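Local coordinates for 5-carboxyvanillate decarboxylase (Sphingomonas paucimobilis, PDB 4L6D), which probably catalyses the metal-dependent decarboxylation of 5-carboxyvanillate to vanillate, using a manganese-binding site in an amidohydrolase fold, at residues Q14-V17 against D18-A22; T90-A93 against R94-N97; E130-A133 against T134-L138. One frame throughout, in Å; residues are numbered along the deposited sequence.

Interaction 1 (Q14-V17 against D18-A22)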
loop_
_atom_site.group_PDB
_atom_site.type_symbol
_atom_site.label_atom_id
_atom_site.label_comp_id
_atom_site.label_asym_id
_atom_site.label_seq_id
_atom_site.Cartn_x
_atom_site.Cartn_y
_atom_site.Cartn_z
ATOM N N GLN A 14 -4.980 29.856 15.168
ATOM C CA GLN A 14 -6.329 30.049 15.696
ATOM C C GLN A 14 -7.448 30.217 14.653
ATOM O O GLN A 14 -8.516 29.639 14.818
ATOM C CB GLN A 14 -6.364 31.176 16.737
ATOM C CG GLN A 14 -7.537 31.074 17.713
ATOM C CD GLN A 14 -7.527 29.770 18.493
ATOM O OE1 GLN A 14 -6.475 29.310 18.943
ATOM N NE2 GLN A 14 -8.699 29.157 18.643
ATOM N N PRO A 15 -7.217 30.994 13.579
ATOM C CA PRO A 15 -8.334 31.090 12.624
ATOM C C PRO A 15 -8.727 29.737 12.016
ATOM O O PRO A 15 -9.910 29.518 11.744
ATOM C CB PRO A 15 -7.789 32.032 11.543
ATOM C CG PRO A 15 -6.787 32.893 12.280
ATOM C CD PRO A 15 -6.122 31.926 13.243
ATOM N N VAL A 16 -7.761 28.846 11.809
ATOM C CA VAL A 16 -8.060 27.521 11.264
ATOM C C VAL A 16 -8.738 26.638 12.322
ATOM O O VAL A 16 -9.735 25.957 12.043
ATOM C CB VAL A 16 -6.797 26.841 10.699
ATOM C CG1 VAL A 16 -7.145 25.478 10.107
ATOM C CG2 VAL A 16 -6.153 27.740 9.641
ATOM N N VAL A 17 -8.208 26.676 13.540
ATOM C CA VAL A 17 -8.826 25.974 14.663
ATOM C C VAL A 17 -10.290 26.363 14.789
ATOM O O VAL A 17 -11.161 25.495 14.877
ATOM C CB VAL A 17 -8.098 26.275 15.987
ATOM C CG1 VAL A 17 -8.911 25.757 17.184
ATOM C CG2 VAL A 17 -6.718 25.656 15.977
ATOM N N ASP A 18 -10.570 27.665 14.767
ATOM C CA ASP A 18 -11.940 28.139 14.950
ATOM C C ASP A 18 -12.838 27.630 13.837
ATOM O O ASP A 18 -13.985 27.229 14.078
ATOM C CB ASP A 18 -11.996 29.669 15.024
ATOM C CG ASP A 18 -11.383 30.217 16.310
ATOM O OD1 ASP A 18 -11.163 29.427 17.250
ATOM O OD2 ASP A 18 -11.130 31.439 16.380
ATOM N N ALA A 19 -12.323 27.651 12.611
ATOM C CA ALA A 19 -13.105 27.176 11.480
ATOM C C ALA A 19 -13.362 25.667 11.557
ATOM O O ALA A 19 -14.454 25.209 11.209
ATOM C CB ALA A 19 -12.428 27.547 10.168
ATOM N N LEU A 20 -12.376 24.900 12.009
ATOM C CA LEU A 20 -12.566 23.453 12.164
ATOM C C LEU A 20 -13.509 23.103 13.320
ATOM O O LEU A 20 -14.259 22.148 13.211
ATOM C CB LEU A 20 -11.230 22.725 12.321
ATOM C CG LEU A 20 -10.417 22.631 11.035
ATOM C CD1 LEU A 20 -9.022 22.123 11.353
ATOM C CD2 LEU A 20 -11.092 21.705 10.028
ATOM N N ARG A 21 -13.467 23.864 14.413
ATOM C CA ARG A 21 -14.460 23.697 15.478
ATOM C C ARG A 21 -15.878 23.825 14.918
ATOM O O ARG A 21 -16.740 22.983 15.179
ATOM C CB ARG A 21 -14.257 24.721 16.606
ATOM C CG ARG A 21 -13.022 24.473 17.479
ATOM C CD ARG A 21 -13.257 25.005 18.901
ATOM N NE ARG A 21 -12.093 24.822 19.766
ATOM C CZ ARG A 21 -11.215 25.781 20.043
ATOM N NH1 ARG A 21 -11.371 26.992 19.525
ATOM N NH2 ARG A 21 -10.181 25.533 20.839
ATOM N N ALA A 22 -16.114 24.873 14.133
ATOM C CA ALA A 22 -17.418 25.055 13.509
ATOM C C ALA A 22 -17.711 23.918 12.527
ATOM O O ALA A 22 -18.827 23.386 12.497
ATOM C CB ALA A 22 -17.500 26.408 12.809
#

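Interaction 2 (T90-A93 against R94-N97). With VNL (4-hydroxy-3-methoxybenzoate), chain K.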
loop_
_atom_site.group_PDB
_atom_site.type_symbol
_atom_site.label_atom_id
_atom_site.label_comp_id
_atom_site.label_asym_id
_atom_site.label_seq_id
_atom_site.Cartn_x
_atom_site.Cartn_y
_atom_site.Cartn_z
ATOM N N THR A 90 -9.770 29.615 0.676
ATOM C CA THR A 90 -8.843 30.578 0.088
ATOM C C THR A 90 -8.419 31.638 1.108
ATOM O O THR A 90 -7.225 31.892 1.288
ATOM C CB THR A 90 -9.449 31.242 -1.149
ATOM O OG1 THR A 90 -9.764 30.226 -2.110
ATOM C CG2 THR A 90 -8.456 32.236 -1.768
ATOM N N ARG A 91 -9.392 32.223 1.803
ATOM C CA ARG A 91 -9.086 33.208 2.828
ATOM C C ARG A 91 -8.235 32.622 3.950
ATOM O O ARG A 91 -7.254 33.230 4.384
ATOM C CB ARG A 91 -10.376 33.796 3.406
ATOM C CG ARG A 91 -10.141 34.903 4.419
ATOM C CD ARG A 91 -11.456 35.518 4.877
ATOM N NE ARG A 91 -12.375 34.473 5.318
ATOM C CZ ARG A 91 -12.389 33.967 6.547
ATOM N NH1 ARG A 91 -11.554 34.434 7.470
ATOM N NH2 ARG A 91 -13.244 33.000 6.855
ATOM N N LEU A 92 -8.597 31.434 4.428
ATOM C CA LEU A 92 -7.858 30.855 5.542
ATOM C C LEU A 92 -6.453 30.413 5.153
ATOM O O LEU A 92 -5.540 30.466 5.970
ATOM C CB LEU A 92 -8.636 29.709 6.186
ATOM C CG LEU A 92 -9.842 30.196 6.984
ATOM C CD1 LEU A 92 -10.630 28.993 7.482
ATOM C CD2 LEU A 92 -9.397 31.099 8.144
ATOM N N ALA A 93 -6.268 29.976 3.912
ATOM C CA ALA A 93 -4.928 29.611 3.475
ATOM C C ALA A 93 -4.045 30.846 3.477
ATOM O O ALA A 93 -2.900 30.794 3.927
ATOM C CB ALA A 93 -4.955 28.963 2.089
ATOM N N ARG A 94 -4.578 31.951 2.971
ATOM C CA ARG A 94 -3.820 33.191 2.929
ATOM C C ARG A 94 -3.421 33.608 4.347
ATOM O O ARG A 94 -2.260 33.958 4.591
ATOM C CB ARG A 94 -4.634 34.283 2.221
ATOM C CG ARG A 94 -3.842 35.535 1.842
ATOM C CD ARG A 94 -3.670 36.479 3.013
ATOM N NE ARG A 94 -4.956 37.020 3.447
ATOM C CZ ARG A 94 -5.163 37.599 4.622
ATOM N NH1 ARG A 94 -6.364 38.072 4.914
ATOM N NH2 ARG A 94 -4.173 37.693 5.503
ATOM N N ILE A 95 -4.377 33.557 5.273
ATOM C CA ILE A 95 -4.124 33.933 6.664
ATOM C C ILE A 95 -3.125 32.984 7.313
ATOM O O ILE A 95 -2.158 33.417 7.954
ATOM C CB ILE A 95 -5.437 33.968 7.467
ATOM C CG1 ILE A 95 -6.290 35.163 7.025
ATOM C CG2 ILE A 95 -5.166 34.011 8.975
ATOM C CD1 ILE A 95 -7.715 35.114 7.541
ATOM N N ALA A 96 -3.336 31.685 7.119
ATOM C CA ALA A 96 -2.439 30.687 7.689
ATOM C C ALA A 96 -1.030 30.824 7.123
ATOM O O ALA A 96 -0.044 30.567 7.819
ATOM C CB ALA A 96 -2.960 29.287 7.447
ATOM N N ASN A 97 -0.927 31.225 5.856
ATOM C CA ASN A 97 0.396 31.433 5.259
ATOM C C ASN A 97 1.104 32.661 5.819
ATOM O O ASN A 97 2.313 32.635 6.069
ATOM C CB ASN A 97 0.309 31.526 3.735
ATOM C CG ASN A 97 -0.003 30.191 3.093
ATOM O OD1 ASN A 97 0.199 29.138 3.694
ATOM N ND2 ASN A 97 -0.465 30.231 1.849
HETATM C C1 VNL K . -9.383 36.677 1.142
HETATM C CO1 VNL K . -9.223 35.575 0.281
HETATM C CO2 VNL K . -10.651 37.273 1.343
HETATM C CM1 VNL K . -10.329 35.033 -0.398
HETATM C CM2 VNL K . -11.762 36.746 0.684
HETATM O OM VNL K . -13.029 37.242 0.821
HETATM C CZ VNL K . -11.596 35.583 -0.208
HETATM C CC VNL K . -8.187 37.245 1.852
HETATM C CV VNL K . -13.309 38.294 1.775
HETATM O O1 VNL K . -7.031 36.957 1.456
HETATM O O2 VNL K . -8.391 38.010 2.830
HETATM O O3 VNL K . -12.713 35.133 -0.876
#

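Interaction 3 (E130-A133 against T134-L138)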
loop_
_atom_site.group_PDB
_atom_site.type_symbol
_atom_site.label_atom_id
_atom_site.label_comp_id
_atom_site.label_asym_id
_atom_site.label_seq_id
_atom_site.Cartn_x
_atom_site.Cartn_y
_atom_site.Cartn_z
ATOM N N GLU A 130 2.235 31.567 -5.853
ATOM C CA GLU A 130 3.226 32.548 -6.275
ATOM C C GLU A 130 3.587 33.484 -5.125
ATOM O O GLU A 130 4.760 33.796 -4.926
ATOM C CB GLU A 130 2.730 33.348 -7.480
ATOM C CG GLU A 130 3.667 34.482 -7.876
ATOM C CD GLU A 130 3.244 35.183 -9.149
ATOM O OE1 GLU A 130 3.841 36.230 -9.461
ATOM O OE2 GLU A 130 2.325 34.688 -9.837
ATOM N N ARG A 131 2.590 33.917 -4.354
ATOM C CA ARG A 131 2.854 34.808 -3.223
ATOM C C ARG A 131 3.707 34.118 -2.150
ATOM O O ARG A 131 4.616 34.734 -1.586
ATOM C CB ARG A 131 1.535 35.330 -2.623
ATOM C CG ARG A 131 1.713 36.446 -1.600
ATOM C CD ARG A 131 0.378 36.908 -1.007
ATOM N NE ARG A 131 -0.143 35.945 -0.043
ATOM C CZ ARG A 131 0.016 36.040 1.274
ATOM N NH1 ARG A 131 -0.494 35.106 2.064
ATOM N NH2 ARG A 131 0.666 37.068 1.806
ATOM N N VAL A 132 3.409 32.851 -1.878
ATOM C CA VAL A 132 4.176 32.064 -0.916
ATOM C C VAL A 132 5.649 32.003 -1.318
ATOM O O VAL A 132 6.540 32.191 -0.485
ATOM C CB VAL A 132 3.578 30.633 -0.788
ATOM C CG1 VAL A 132 4.538 29.686 -0.090
ATOM C CG2 VAL A 132 2.236 30.687 -0.056
ATOM N N ALA A 133 5.890 31.781 -2.607
ATOM C CA ALA A 133 7.240 31.637 -3.129
ATOM C C ALA A 133 8.007 32.953 -3.165
ATOM O O ALA A 133 9.154 33.008 -2.723
ATOM C CB ALA A 133 7.202 31.005 -4.524
ATOM N N THR A 134 7.375 34.010 -3.673
ATOM C CA THR A 134 8.101 35.233 -3.997
ATOM C C THR A 134 7.997 36.348 -2.971
ATOM O O THR A 134 8.904 37.175 -2.874
ATOM C CB THR A 134 7.682 35.796 -5.370
ATOM O OG1 THR A 134 6.330 36.263 -5.313
ATOM C CG2 THR A 134 7.797 34.733 -6.432
ATOM N N GLN A 135 6.901 36.383 -2.214
ATOM C CA GLN A 135 6.696 37.467 -1.261
ATOM C C GLN A 135 6.957 37.001 0.171
ATOM O O GLN A 135 7.721 37.643 0.901
ATOM C CB GLN A 135 5.293 38.064 -1.408
ATOM C CG GLN A 135 4.969 38.553 -2.828
ATOM C CD GLN A 135 6.012 39.506 -3.398
ATOM O OE1 GLN A 135 6.475 39.331 -4.527
ATOM N NE2 GLN A 135 6.381 40.520 -2.625
ATOM N N LEU A 136 6.331 35.893 0.566
ATOM C CA LEU A 136 6.564 35.318 1.891
ATOM C C LEU A 136 7.901 34.586 1.955
ATOM O O LEU A 136 8.483 34.427 3.027
ATOM C CB LEU A 136 5.439 34.358 2.266
ATOM C CG LEU A 136 4.072 35.029 2.385
ATOM C CD1 LEU A 136 3.052 34.003 2.807
ATOM C CD2 LEU A 136 4.134 36.161 3.380
ATOM N N ARG A 137 8.376 34.144 0.795
ATOM C CA ARG A 137 9.644 33.428 0.691
ATOM C C ARG A 137 9.684 32.200 1.604
ATOM O O ARG A 137 10.713 31.874 2.205
ATOM C CB ARG A 137 10.827 34.374 0.934
ATOM C CG ARG A 137 11.053 35.361 -0.211
ATOM C CD ARG A 137 11.907 36.546 0.216
ATOM N NE ARG A 137 11.086 37.602 0.806
ATOM C CZ ARG A 137 10.654 38.676 0.148
ATOM N NH1 ARG A 137 10.975 38.854 -1.127
ATOM N NH2 ARG A 137 9.903 39.579 0.767
ATOM N N LEU A 138 8.557 31.506 1.687
ATOM C CA LEU A 138 8.499 30.267 2.454
ATOM C C LEU A 138 9.279 29.140 1.780
ATOM O O LEU A 138 9.714 29.259 0.630
ATOM C CB LEU A 138 7.051 29.866 2.759
ATOM C CG LEU A 138 6.422 30.716 3.867
ATOM C CD1 LEU A 138 4.920 30.519 3.878
ATOM C CD2 LEU A 138 7.018 30.354 5.211
HETATM O O HOH W 1 10.790 30.899 -1.347
#

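Interaction 1 (Q14-V17 against D18-A22)
Val17 lays its CG1 methyl over one face of the Arg21 guanidinium, 3.5 Å above the plane and displaced toward its rim, while the Gln14 amide nitrogen approaches the same group obliquely. The amide and guanidinium planes differ by only 27°. Gln14 NE2 and Arg21 NH1 converge on Asp18 OD1. Gln14 NE2 donates to Asp18 OD1 at 2.8 Å, with the acceptor close to the amide plane but the donor above the carboxylate plane. From the next turn Arg21 NH1 forms a salt bridge with Asp18 OD1 at 3.3 Å, so one oxygen takes two partners. Gln14 makes this bond by bending: chi1 of -157° sets CG beside its carbonyl carbon, and the turn at chi2 (59°) brings the amide back alongside the helix. Replacing Arg21 by an alanine is likely to cost Asp18 OD1 its cationic partner, leaving it Gln14 NE2, and to strip the flat group from Val17 CG1.

The principle is that of i to i+3 and i to i+4 pairing along a helix, here the first turns of helix 14-23, which follows strand 5-11 of the amidohydrolase barrel. The backbone supplies the spacing through regular bonds such as Arg21 N to Val17 O at 2.9 Å. On a more buried side Val16 CG1 and Leu20 CD1 run side by side, 4.0 Å apart, and Pro15 and Ala19 pack against Leu92 of helix 86-106. Val17 and Arg21 also meet Ile50 of helix 49-54. Chemically, one carboxylate oxygen ties an amide donor and a cation across successive turns, the cation probably offsetting its charge.

Interaction 2 (T90-A93 against R94-N97)
Thr90 O accepts the Arg94 amide at 3.1 Å in the first half of helix 86-106, the helical arm of a beta-alpha-beta unit that runs from strand 71-76 to strand 111-115 in the amidohydrolase barrel. The same i to i+4 pattern continues through Arg91 to Ile95, Leu92 to Ala96 and Ala93 to Asn97, so each of these four carbonyls receives an amide N-H.

The side chains divide their polar groups among ligand, neighbouring helix and own backbone. Arg94 grips the carboxylate of a bound 4-hydroxy-3-methoxybenzoate in a bidentate pair along one edge of the guanidinium, with the carboxylate carbon in its plane: NE gives to O1 and NH1 to O2, both at 2.9 Å and both at a nearly straight 172°. Bends at chi2 and chi3 curl the arginine over to the ligand, and its remaining nitrogen, NH2, makes a salt bridge with Asp98, an arrangement that probably fixes the group's rotation. Ile95 CG1 lies over one face of this guanidinium.

The ligand ring rests against the helix wall: its CO1 is 3.5 Å from Arg91 CA, and Thr90 CG2 reaches its CM1 at 3.6 Å. Thr90 OG1, by contrast, bonds to Ala86 O one turn back. Asn97 is satisfied by outside partners, with ND2 bonded to Glu128 OE2 on helix 122-134 and OD1 to Thr116 N. Arg91 also lines this pocket, but in a different role: Arg94 meets the charge, whereas Arg91 offers its aliphatic part, CB and CG, to the ring. Farther out, the Arg91 chain turns at chi3 (52°), and its NH1 runs alongside Ile95, ending 3.9 Å from CD1.

Interaction 3 (E130-A133 against T134-L138)
Arg131 O is gripped by two amides at once, Gln135 N at 2.9 Å and Leu136 N at 3.0 Å, and this doubled acceptance marks the widening of the last turn of helix 122-134. One step on, Leu138 N returns to Val132 O at 3.0 Å. Arg137, with positive phi, turns the chain between these bonds, and its CA-H points to Ala133 O. A water donates to Ala133 O at 3.0 Å and to Leu138 O at 2.8 Å, so it bridges the helix end and the outgoing strand connection.

Around this backbone shell, Leu136 CD1 covers one face of the Arg131 guanidinium, 3.6 Å above its plane and toward the rim. The arginine chain bends at chi3 (75°) to meet it. Val132 CG1 packs against Leu138 CB at 3.8 Å, drawing the start of the following segment onto the helix.

A second shell holds the guanidinium in place: Arg131 NH1 forms a salt bridge with Glu128, and NH2 one with Asp98 of helix 86-106. At this helix terminus regular i+4 amides no longer serve every carbonyl: one takes two donors, another an amide six residues on, and a third a water.

Overall arrangement
The three contacts occur in series along the chain and form a row on the outside of the barrel. The centres of interactions 1 and 2 lie about 12 Å apart, with Ala19 CB meeting Leu92 CD1 at 3.5 Å; interactions 2 and 3 are about 13 Å apart and touch where Asn97 ND2 nears Val132 CG2 at 3.3 Å. Interactions 1 and 3, with centres about 24 Å apart, do not touch. Helix 86-106 is therefore the middle layer, and Asp98 pairs with arginines of both 94-97 and 130-133. The ligand at Arg94 occupies a pocket distinct from that of His174 and Asp297, while the Arg137 side chain lies about 4 Å from a bound manganese.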